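PDB 3N0R: response regulator from Caulobacter vibrioides, which probably regulates the general stress response as a two-component receiver protein whose sigma-like domain is thought to sequester an anti-sigma factor. Local coordinates for residues Leu208-Ile213 with Ala269-Ala274; Glu177-Glu182 with Lys260-Glu265; Ala40-Gln45 with Gln107-Ile112; Ile34-Arg39 with Ser71-Leu76. The protein carries 1 engineered substitution. One frame throughout, in Å; residues are numbered along the deposited sequence. Where two conformers were deposited one is given.

Contact 1. Residues Leu208-Ile213 with Ala269-Ala274; sequences LVLADI and AAIGQA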
# COMPACT_ATOMS: atom_id res chain seq x y z
N LEU A 208 14.42 -7.15 2.85
CA LEU A 208 13.40 -6.12 3.03
C LEU A 208 13.96 -5.08 3.99
O LEU A 208 14.62 -5.44 4.96
CB LEU A 208 12.12 -6.72 3.62
CG LEU A 208 10.99 -5.76 4.00
CD1 LEU A 208 10.41 -5.07 2.77
CD2 LEU A 208 9.90 -6.52 4.75
N VAL A 209 13.67 -3.81 3.74
CA VAL A 209 14.06 -2.74 4.64
C VAL A 209 12.84 -1.91 5.00
O VAL A 209 12.03 -1.58 4.13
CB VAL A 209 15.12 -1.82 3.99
CG1 VAL A 209 15.50 -0.69 4.93
CG2 VAL A 209 16.35 -2.63 3.59
N LEU A 210 12.70 -1.61 6.29
CA LEU A 210 11.71 -0.64 6.75
C LEU A 210 12.49 0.55 7.29
O LEU A 210 13.29 0.40 8.20
CB LEU A 210 10.82 -1.22 7.85
CG LEU A 210 9.87 -2.35 7.47
CD1 LEU A 210 8.46 -2.10 7.99
CD2 LEU A 210 9.86 -2.62 5.97
N ALA A 211 12.28 1.72 6.69
CA ALA A 211 13.13 2.88 6.97
C ALA A 211 12.31 4.12 7.27
O ALA A 211 11.40 4.50 6.51
CB ALA A 211 14.03 3.16 5.78
N ASP A 212 12.66 4.80 8.36
CA ASP A 212 12.03 6.06 8.67
C ASP A 212 12.43 7.11 7.64
O ASP A 212 13.59 7.18 7.21
CB ASP A 212 12.38 6.52 10.08
CG ASP A 212 11.32 7.46 10.65
OD1 ASP A 212 11.20 8.59 10.13
OD2 ASP A 212 10.60 7.07 11.60
N ILE A 213 11.46 7.94 7.25
CA ILE A 213 11.68 9.00 6.28
C ILE A 213 12.59 10.10 6.84
O ILE A 213 13.23 10.83 6.09
CB ILE A 213 10.34 9.61 5.82
CG1 ILE A 213 10.48 10.32 4.47
CG2 ILE A 213 9.77 10.53 6.89
CD1 ILE A 213 10.76 9.39 3.32
N ALA A 269 -0.12 -5.80 5.82
CA ALA A 269 -0.49 -5.52 4.43
C ALA A 269 0.67 -4.93 3.64
O ALA A 269 0.92 -5.36 2.51
CB ALA A 269 -1.71 -4.60 4.37
N ALA A 270 1.36 -3.94 4.20
CA ALA A 270 2.46 -3.31 3.48
C ALA A 270 3.60 -4.29 3.22
O ALA A 270 4.14 -4.36 2.12
CB ALA A 270 2.95 -2.08 4.22
N ILE A 271 3.98 -5.04 4.25
CA ILE A 271 5.01 -6.06 4.08
C ILE A 271 4.56 -7.13 3.09
O ILE A 271 5.33 -7.55 2.23
CB ILE A 271 5.41 -6.68 5.44
CG1 ILE A 271 6.12 -5.63 6.29
CG2 ILE A 271 6.27 -7.92 5.24
CD1 ILE A 271 6.45 -6.09 7.70
N GLY A 272 3.30 -7.55 3.20
CA GLY A 272 2.76 -8.54 2.28
C GLY A 272 2.88 -8.12 0.82
O GLY A 272 3.20 -8.94 -0.04
N GLN A 273 2.59 -6.85 0.53
CA GLN A 273 2.70 -6.36 -0.84
C GLN A 273 4.15 -6.20 -1.29
O GLN A 273 4.49 -6.58 -2.41
CB GLN A 273 1.95 -5.04 -1.02
CG GLN A 273 0.45 -5.19 -0.88
CD GLN A 273 -0.11 -6.23 -1.82
OE1 GLN A 273 -0.35 -7.37 -1.44
NE2 GLN A 273 -0.30 -5.84 -3.09
N ALA A 274 4.99 -5.64 -0.43
CA ALA A 274 6.40 -5.47 -0.78
C ALA A 274 7.04 -6.80 -1.16
O ALA A 274 7.77 -6.88 -2.15
CB ALA A 274 7.15 -4.82 0.36

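Contact 2. Residues Glu177-Glu182 with Lys260-Glu265; sequences EALVRE and KPFQPE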
# COMPACT_ATOMS: atom_id res chain seq x y z
N GLU A 177 9.96 -3.95 15.19
CA GLU A 177 10.64 -5.24 15.31
C GLU A 177 9.66 -6.32 15.77
O GLU A 177 9.67 -7.45 15.26
CB GLU A 177 11.83 -5.16 16.28
CG GLU A 177 12.55 -6.50 16.49
CD GLU A 177 11.94 -7.35 17.61
OE1 GLU A 177 11.18 -6.80 18.45
OE2 GLU A 177 12.21 -8.57 17.66
N ALA A 178 8.82 -5.98 16.73
CA ALA A 178 7.87 -6.96 17.27
C ALA A 178 6.89 -7.40 16.19
O ALA A 178 6.60 -8.59 16.05
CB ALA A 178 7.13 -6.38 18.46
N LEU A 179 6.38 -6.43 15.43
CA LEU A 179 5.42 -6.75 14.38
C LEU A 179 6.07 -7.61 13.28
O LEU A 179 5.48 -8.57 12.80
CB LEU A 179 4.82 -5.47 13.80
CG LEU A 179 3.93 -4.71 14.79
CD1 LEU A 179 3.47 -3.38 14.19
CD2 LEU A 179 2.72 -5.55 15.18
N VAL A 180 7.30 -7.27 12.91
CA VAL A 180 8.00 -8.05 11.89
C VAL A 180 8.24 -9.49 12.34
O VAL A 180 8.02 -10.45 11.59
CB VAL A 180 9.33 -7.37 11.47
CG1 VAL A 180 10.15 -8.28 10.57
CG2 VAL A 180 9.03 -6.04 10.79
N ARG A 181 8.68 -9.65 13.58
CA ARG A 181 8.90 -10.97 14.16
C ARG A 181 7.58 -11.77 14.21
O ARG A 181 7.56 -12.97 13.95
CB ARG A 181 9.49 -10.84 15.56
CG ARG A 181 9.63 -12.13 16.35
CD ARG A 181 10.25 -11.86 17.71
NE ARG A 181 11.68 -11.59 17.60
CZ ARG A 181 12.63 -12.44 17.97
NH1 ARG A 181 12.30 -13.62 18.48
NH2 ARG A 181 13.91 -12.12 17.83
N GLU A 182 6.49 -11.10 14.56
CA GLU A 182 5.18 -11.73 14.66
C GLU A 182 4.72 -12.30 13.31
O GLU A 182 3.94 -13.25 13.28
CB GLU A 182 4.13 -10.76 15.22
CG GLU A 182 2.69 -11.30 15.16
CD GLU A 182 1.62 -10.31 15.63
OE1 GLU A 182 1.91 -9.10 15.76
OE2 GLU A 182 0.47 -10.75 15.86
N LYS A 260 3.35 5.52 11.53
CA LYS A 260 3.58 5.37 12.97
C LYS A 260 2.73 6.43 13.68
O LYS A 260 2.60 7.54 13.18
CB LYS A 260 5.07 5.53 13.31
CG LYS A 260 5.68 6.86 12.86
CD LYS A 260 7.11 7.05 13.36
CE LYS A 260 7.67 8.38 12.86
NZ LYS A 260 9.05 8.63 13.37
N PRO A 261 2.11 6.08 14.83
CA PRO A 261 2.15 4.78 15.51
C PRO A 261 1.45 3.68 14.70
O PRO A 261 0.54 3.97 13.92
CB PRO A 261 1.40 5.04 16.82
CG PRO A 261 0.47 6.16 16.50
CD PRO A 261 1.21 7.03 15.51
N PHE A 262 1.85 2.44 14.93
CA PHE A 262 1.46 1.33 14.06
C PHE A 262 0.10 0.73 14.38
O PHE A 262 -0.22 0.49 15.54
CB PHE A 262 2.53 0.24 14.10
CG PHE A 262 3.91 0.75 13.78
CD1 PHE A 262 4.18 1.28 12.54
CD2 PHE A 262 4.92 0.71 14.73
CE1 PHE A 262 5.44 1.77 12.23
CE2 PHE A 262 6.19 1.19 14.43
CZ PHE A 262 6.45 1.73 13.17
N GLN A 263 -0.68 0.48 13.34
CA GLN A 263 -1.81 -0.43 13.43
C GLN A 263 -1.32 -1.71 12.78
O GLN A 263 -0.96 -1.69 11.61
CB GLN A 263 -3.02 0.12 12.69
CG GLN A 263 -3.74 1.23 13.43
CD GLN A 263 -5.02 1.64 12.73
OE1 GLN A 263 -4.99 2.11 11.59
NE2 GLN A 263 -6.15 1.47 13.41
N PRO A 264 -1.29 -2.81 13.54
CA PRO A 264 -0.66 -4.06 13.08
C PRO A 264 -1.11 -4.55 11.70
O PRO A 264 -0.26 -4.99 10.93
CB PRO A 264 -1.05 -5.07 14.16
CG PRO A 264 -1.20 -4.25 15.39
CD PRO A 264 -1.77 -2.93 14.93
N GLU A 265 -2.40 -4.49 11.39
CA GLU A 265 -2.85 -5.03 10.11
C GLU A 265 -2.30 -4.25 8.93
O GLU A 265 -2.10 -4.82 7.86
CB GLU A 265 -4.38 -5.11 10.05
CG GLU A 265 -4.98 -6.24 10.89
CD GLU A 265 -4.70 -7.62 10.29
OE1 GLU A 265 -5.37 -7.98 9.30
OE2 GLU A 265 -3.83 -8.34 10.82

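Contact 3. Residues Ala40-Gln45 with Gln107-Ile112; sequences ALTGDQ and QRLMRI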
# COMPACT_ATOMS: atom_id res chain seq x y z
N ALA A 40 0.08 0.43 -3.50
CA ALA A 40 0.31 -0.87 -2.89
C ALA A 40 -0.27 -2.00 -3.73
O ALA A 40 0.30 -3.09 -3.78
CB ALA A 40 -0.25 -0.91 -1.47
N LEU A 41 -1.42 -1.75 -4.35
CA LEU A 41 -2.10 -2.77 -5.13
C LEU A 41 -1.38 -3.04 -6.46
O LEU A 41 -1.29 -4.19 -6.91
CB LEU A 41 -3.55 -2.33 -5.37
CG LEU A 41 -4.43 -3.34 -6.11
CD1 LEU A 41 -4.76 -4.54 -5.22
CD2 LEU A 41 -5.71 -2.66 -6.58
N THR A 42 -0.87 -1.98 -7.09
CA THR A 42 -0.23 -2.10 -8.40
C THR A 42 1.28 -2.32 -8.32
O THR A 42 1.90 -2.75 -9.30
CB THR A 42 -0.48 -0.87 -9.30
OG1 THR A 42 0.17 0.28 -8.73
CG2 THR A 42 -1.97 -0.61 -9.51
N GLY A 43 1.87 -2.00 -7.17
CA GLY A 43 3.30 -2.14 -6.97
C GLY A 43 4.14 -1.08 -7.65
O GLY A 43 5.34 -1.22 -7.75
N ASP A 44 3.52 0.01 -8.09
CA ASP A 44 4.23 1.05 -8.82
C ASP A 44 3.68 2.42 -8.50
O ASP A 44 2.48 2.64 -8.59
CB ASP A 44 4.15 0.80 -10.33
CG ASP A 44 4.96 1.81 -11.13
OD1 ASP A 44 6.20 1.79 -11.03
OD2 ASP A 44 4.35 2.63 -11.85
N GLN A 45 4.55 3.33 -8.10
CA GLN A 45 4.09 4.66 -7.70
C GLN A 45 3.38 5.39 -8.84
O GLN A 45 2.27 5.88 -8.67
CB GLN A 45 5.23 5.53 -7.17
CG GLN A 45 4.69 6.83 -6.58
CD GLN A 45 5.53 8.06 -6.90
OE1 GLN A 45 6.72 7.97 -7.20
NE2 GLN A 45 4.90 9.23 -6.80
N GLN A 107 -5.37 -7.21 -18.08
CA GLN A 107 -4.70 -8.49 -18.02
C GLN A 107 -3.62 -8.51 -16.94
O GLN A 107 -3.49 -9.48 -16.19
CB GLN A 107 -4.09 -8.83 -19.38
CG GLN A 107 -5.12 -8.95 -20.49
CD GLN A 107 -4.50 -9.29 -21.82
OE1 GLN A 107 -3.80 -10.30 -21.95
NE2 GLN A 107 -4.75 -8.46 -22.83
N ARG A 108 -2.85 -7.43 -16.85
CA ARG A 108 -1.84 -7.34 -15.79
C ARG A 108 -2.49 -7.30 -14.42
O ARG A 108 -2.06 -8.00 -13.50
CB ARG A 108 -0.93 -6.12 -15.95
CG ARG A 108 -0.08 -5.87 -14.70
CD ARG A 108 1.27 -5.24 -14.98
NE ARG A 108 2.06 -5.08 -13.76
CZ ARG A 108 3.01 -5.92 -13.35
NH1 ARG A 108 3.32 -6.99 -14.07
NH2 ARG A 108 3.67 -5.69 -12.22
N LEU A 109 -3.53 -6.49 -14.27
CA LEU A 109 -4.20 -6.37 -12.98
C LEU A 109 -4.84 -7.68 -12.53
O LEU A 109 -4.88 -7.97 -11.34
CB LEU A 109 -5.22 -5.24 -12.99
CG LEU A 109 -4.61 -3.83 -13.01
CD1 LEU A 109 -5.65 -2.80 -13.44
CD2 LEU A 109 -4.00 -3.45 -11.67
N MSE A 110 -5.33 -8.47 -13.47
CA MSE A 110 -5.94 -9.75 -13.08
C MSE A 110 -4.90 -10.68 -12.44
O MSE A 110 -5.23 -11.48 -11.57
CB MSE A 110 -6.65 -10.40 -14.27
CG MSE A 110 -7.94 -9.68 -14.66
SE MSE A 110 -8.63 -10.28 -16.37
CE MSE A 110 -7.48 -11.84 -16.45
N ARG A 111 -3.65 -10.53 -12.86
CA ARG A 111 -2.57 -11.36 -12.35
C ARG A 111 -2.00 -10.84 -11.03
O ARG A 111 -1.81 -11.61 -10.09
CB ARG A 111 -1.45 -11.46 -13.38
N ILE A 112 -1.74 -9.54 -10.96
CA ILE A 112 -1.08 -8.98 -9.77
C ILE A 112 -2.05 -8.49 -8.71
O ILE A 112 -1.67 -8.39 -7.54
CB ILE A 112 -0.10 -7.84 -10.12
CG1 ILE A 112 -0.86 -6.60 -10.61
CG2 ILE A 112 0.94 -8.31 -11.12
CD1 ILE A 112 0.01 -5.37 -10.82
O HOH W 1 -1.74 -6.55 -5.49
O HOH W 2 4.35 -3.64 -10.39
O HOH W 3 1.35 -2.65 -12.16

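Contact 4. Residues Ile34-Arg39 with Ser71-Leu76; sequences IRRYAR and SPRVAL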
# COMPACT_ATOMS: atom_id res chain seq x y z
N ILE A 34 -6.22 6.95 -1.11
CA ILE A 34 -6.49 6.09 -2.25
C ILE A 34 -5.24 5.96 -3.14
O ILE A 34 -5.03 4.92 -3.73
CB ILE A 34 -7.77 6.44 -3.04
CG1 ILE A 34 -8.15 5.27 -3.96
CG2 ILE A 34 -7.61 7.75 -3.81
CD1 ILE A 34 -9.52 5.40 -4.57
N ARG A 35 -4.37 6.99 -3.17
CA ARG A 35 -3.06 6.80 -3.80
C ARG A 35 -2.25 5.73 -3.07
O ARG A 35 -1.64 4.89 -3.72
CB ARG A 35 -2.26 8.11 -3.89
CG ARG A 35 -2.90 9.16 -4.79
CD ARG A 35 -2.01 10.41 -4.96
NE ARG A 35 -2.78 11.45 -5.63
CZ ARG A 35 -3.33 12.51 -5.04
NH1 ARG A 35 -3.12 12.76 -3.75
NH2 ARG A 35 -4.08 13.34 -5.75
N ARG A 36 -2.27 5.72 -1.74
CA ARG A 36 -1.58 4.68 -0.99
C ARG A 36 -2.08 3.30 -1.40
O ARG A 36 -1.29 2.38 -1.67
CB ARG A 36 -1.74 4.89 0.52
CG ARG A 36 -1.11 3.79 1.35
CD ARG A 36 -1.30 4.04 2.83
NE ARG A 36 -2.71 4.07 3.18
CZ ARG A 36 -3.18 4.62 4.29
NH1 ARG A 36 -2.33 5.19 5.15
NH2 ARG A 36 -4.48 4.61 4.54
N TYR A 37 -3.40 3.15 -1.43
CA TYR A 37 -4.01 1.89 -1.86
C TYR A 37 -3.56 1.49 -3.26
O TYR A 37 -3.14 0.36 -3.49
CB TYR A 37 -5.54 2.05 -1.81
CG TYR A 37 -6.34 0.89 -2.38
CD1 TYR A 37 -6.38 -0.34 -1.74
CD2 TYR A 37 -7.08 1.05 -3.54
CE1 TYR A 37 -7.15 -1.38 -2.24
CE2 TYR A 37 -7.84 0.01 -4.06
CZ TYR A 37 -7.87 -1.20 -3.40
OH TYR A 37 -8.62 -2.25 -3.88
N ALA A 38 -3.68 2.42 -4.21
CA ALA A 38 -3.41 2.12 -5.61
C ALA A 38 -1.94 1.76 -5.83
O ALA A 38 -1.63 0.88 -6.63
CB ALA A 38 -3.83 3.28 -6.49
N ARG A 39 -1.05 2.47 -5.14
CA ARG A 39 0.37 2.14 -5.22
C ARG A 39 0.66 0.76 -4.66
O ARG A 39 1.42 -0.00 -5.24
CB ARG A 39 1.21 3.17 -4.45
CG ARG A 39 1.21 4.56 -5.05
CD ARG A 39 2.08 5.49 -4.24
NE ARG A 39 1.84 6.88 -4.58
CZ ARG A 39 2.38 7.91 -3.94
NH1 ARG A 39 3.25 7.72 -2.95
NH2 ARG A 39 2.03 9.13 -4.29
N SER A 71 -20.79 6.84 2.03
CA SER A 71 -19.87 7.90 2.44
C SER A 71 -19.02 8.27 1.24
O SER A 71 -18.75 7.43 0.38
CB SER A 71 -18.98 7.43 3.58
OG SER A 71 -18.05 6.45 3.12
N PRO A 72 -18.59 9.53 1.17
CA PRO A 72 -17.73 9.90 0.03
C PRO A 72 -16.49 9.01 -0.09
O PRO A 72 -16.09 8.71 -1.22
CB PRO A 72 -17.36 11.35 0.34
CG PRO A 72 -18.53 11.87 1.12
CD PRO A 72 -18.98 10.71 1.97
N ARG A 73 -15.89 8.59 1.01
CA ARG A 73 -14.69 7.75 0.92
C ARG A 73 -15.02 6.42 0.24
O ARG A 73 -14.34 6.01 -0.70
CB ARG A 73 -14.04 7.52 2.28
CG ARG A 73 -12.64 6.92 2.15
CD ARG A 73 -12.08 6.34 3.45
NE ARG A 73 -10.71 5.89 3.23
CZ ARG A 73 -10.10 4.91 3.91
NH1 ARG A 73 -10.74 4.26 4.87
NH2 ARG A 73 -8.85 4.59 3.61
N VAL A 74 -16.06 5.74 0.72
CA VAL A 74 -16.46 4.48 0.12
C VAL A 74 -16.85 4.69 -1.35
O VAL A 74 -16.46 3.91 -2.23
CB VAL A 74 -17.59 3.81 0.91
CG1 VAL A 74 -18.13 2.60 0.17
CG2 VAL A 74 -17.09 3.42 2.30
N ALA A 75 -17.62 5.74 -1.61
CA ALA A 75 -18.07 6.03 -2.98
C ALA A 75 -16.91 6.27 -3.93
O ALA A 75 -16.95 5.86 -5.09
CB ALA A 75 -19.02 7.21 -2.99
N LEU A 76 -15.87 6.96 -3.46
CA LEU A 76 -14.69 7.22 -4.28
C LEU A 76 -13.99 5.91 -4.64
O LEU A 76 -13.61 5.70 -5.79
CB LEU A 76 -13.73 8.13 -3.52
CG LEU A 76 -12.34 8.33 -4.15
CD1 LEU A 76 -12.43 8.89 -5.56
CD2 LEU A 76 -11.48 9.22 -3.26

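Contact 1. Residues Leu208-Ile213 with Ala269-Ala274
No flat side chain takes part where L208 and L210 meet I271 and A274: branched aliphatic groups and one methyl do all the touching. The planar groups of the two segments lie at the outer limits of the contact, the D212 carboxylate at the far end of the strand and the Q273 amide on another side of the helix. Oxygen OD1 of D212 accepts from the backbone N of Q214.

L208 and I271 share most of the contact. With CG anti to the backbone N (chi1 174°), the fork of L208 opens over the helix, where CD2 rests 3.9 Å from I271 CG2 and CD1 lies 4.1 Å from A274 CB. The two methyls thus span one helical turn, and the L208 side chain crosses that of I271 at about a right angle. L210 approaches more loosely, its CD1 4.5 Å from I271 CD1; because L210 was modelled in two conformers, this last touch is doubtful.

Strand 208-212 is the central strand of the five-stranded parallel sheet of the receiver domain, and helix 264-277 is the last helix of this alternating beta-alpha fold. The axes of the two segments approach to 10.4 Å and run at 141°, obliquely antiparallel. I237 and I258, from the two strands that follow in the sheet, continue the same greasy layer. D212, the predicted phosphorylation site, ends the strand well away from it. Wholly apolar and buried, the interface offers no directional bonds, and helix and sheet are held here by apolar packing and exclusion of water.

Contact 2. Residues Glu177-Glu182 with Lys260-Glu265
L179 puts one methyl against F262 of the opposing loop and the other against P264 at the start of the following helix. Its CD1 sits 3.7 Å from F262 CB, approaching the ring root obliquely with F262 CG at 4.2 Å, while CD2 lies 3.9 Å from P264 CB on the proline ring. The fork reaches both because CG stands anti to the carbonyl carbon (chi1 -67°), extending the leucine outward from helix 170-182. On its own part F262 turns its ring back along that helix, where I172, D175 and I176 receive it.

These are the first helix of the receiver domain and the loop between its last strand and last helix. The loop carries the lysine and cis-proline pair familiar from receiver domains: the peptide bond before P261 is cis, and K260 runs inward, fully extended beyond its first torsion, to E169 and to D212, the predicted phosphorylation site.

Farther out, Q263 occupies the N-cap position of helix 264-277, its carbonyl taking a bond from T266 OG1, and P264 begins the first turn. On the leucine's helix, R181 NE donates to E177 OE2 at 3.1 Å, one turn back; the acceptor is tilted 24° out of the guanidinium plane, and the pair forms a salt bridge.

Contact 3. Residues Ala40-Gln45 with Gln107-Ile112
T42 meets L109 and I112 through different parts of itself. Its methyl CG2 lies 4.1 Å from L109 CD2, the two side chains side by side and pointing the same way. The T42 carbonyl O is touched by I112 CD1 at 3.6 Å, and that methyl also rests near T42 CA. The hydroxyl is turned elsewhere: chi1 of 66° places OG1 between the backbone N and the carbonyl carbon, from where it bonds to A38 O and receives a weak bond from D44 N.

I112 has a similar first torsion, with CG1 between N and C (chi1 69°). This sends CD1 across to T42 while CG2 lies over the centre of the R108 guanidinium, 3.8 Å above its plane. Two waters fill the edge of that same plane. One accepts from R108 NH2 at 2.8 Å, the other from R108 NE, and both donate to T42 O. A third water donates to L41 O and to I112 O, bridging two carbonyls at the C-terminal ends of helices 31-42 and 104-112. The polar part of the contact is therefore carried by solvent.

G43, with positive phi, follows the end of helix 31-42, and D44 at once N-caps the next, 45-60. Y51 of that helix packs on both T42 and L109, whereas L41 leans toward L121 and Q118 of helix 115-125, so the contact is wedged between the two helices.

Contact 4. Residues Ile34-Arg39 with Ser71-Leu76
Apolar packing joins I34 to L76. The I34 tip, CD1, lies 4.1 Å from L76 CG, and its branch methyl CG2 is 4.2 Å from L76 CD2; the two side chains cross at a slant, both isoleucine arms touching the leucine. I34 can reach forward this way because CG1 stands anti to the backbone N (chi1 -165°). V52 and F80 press on the same isoleucine, and L59 on L76.

Helices 31-42, 45-60 and 72-84 thereby share one hydrophobic core, in the part of the chain that belongs to the sigma2-like family of PhyR.

The charged contacts gather round a carboxylate. R36 NH2 and R73 NH2 approach to 4.5 Å, the latter at the edge of the R36 guanidinium and near its plane. E126 draws them together, taking R36 NE on OE2 and R73 NH2 on OE1. R73 makes a cation-pi contact with F128 as well. Because R73 is modelled in two conformers, its contacts hold for one of them and are doubtful to that extent.

Among hydrogen bonds, a capping bond at the start of helix 72-84 runs from V74 N to S71 OG, 3.2 Å long and close to straight at 165°. S71 is the N-cap. From helix 31-42, Y37 OH bonds to H81 NE2, a further tie to helix 72-84.

In the fold
Contacts 1 and 2 share helix 264-277 and lie 11 Å apart, centre to centre. D212 OD2 and K260 NZ join them in a 2.8 Å salt bridge at the predicted phosphorylation site, and I271 CD1 packs on V180 CG2 at 4.0 Å. Contacts 3 and 4 share helix 31-42, their centres 16 Å apart. The two pairs belong to the receiver and sigma-like parts, and contact 1 reaches across: Q273 NE2 lies 2.9 Å from A40 O of contact 3, a probable hydrogen bond. R39 of contact 4 salt-bridges E253 of the receiver part and packs NE 3.5 Å from Q45 CG of contact 3. Contacts 2 and 3, centres about 25 Å apart, lie on opposite sides of the chain's centre.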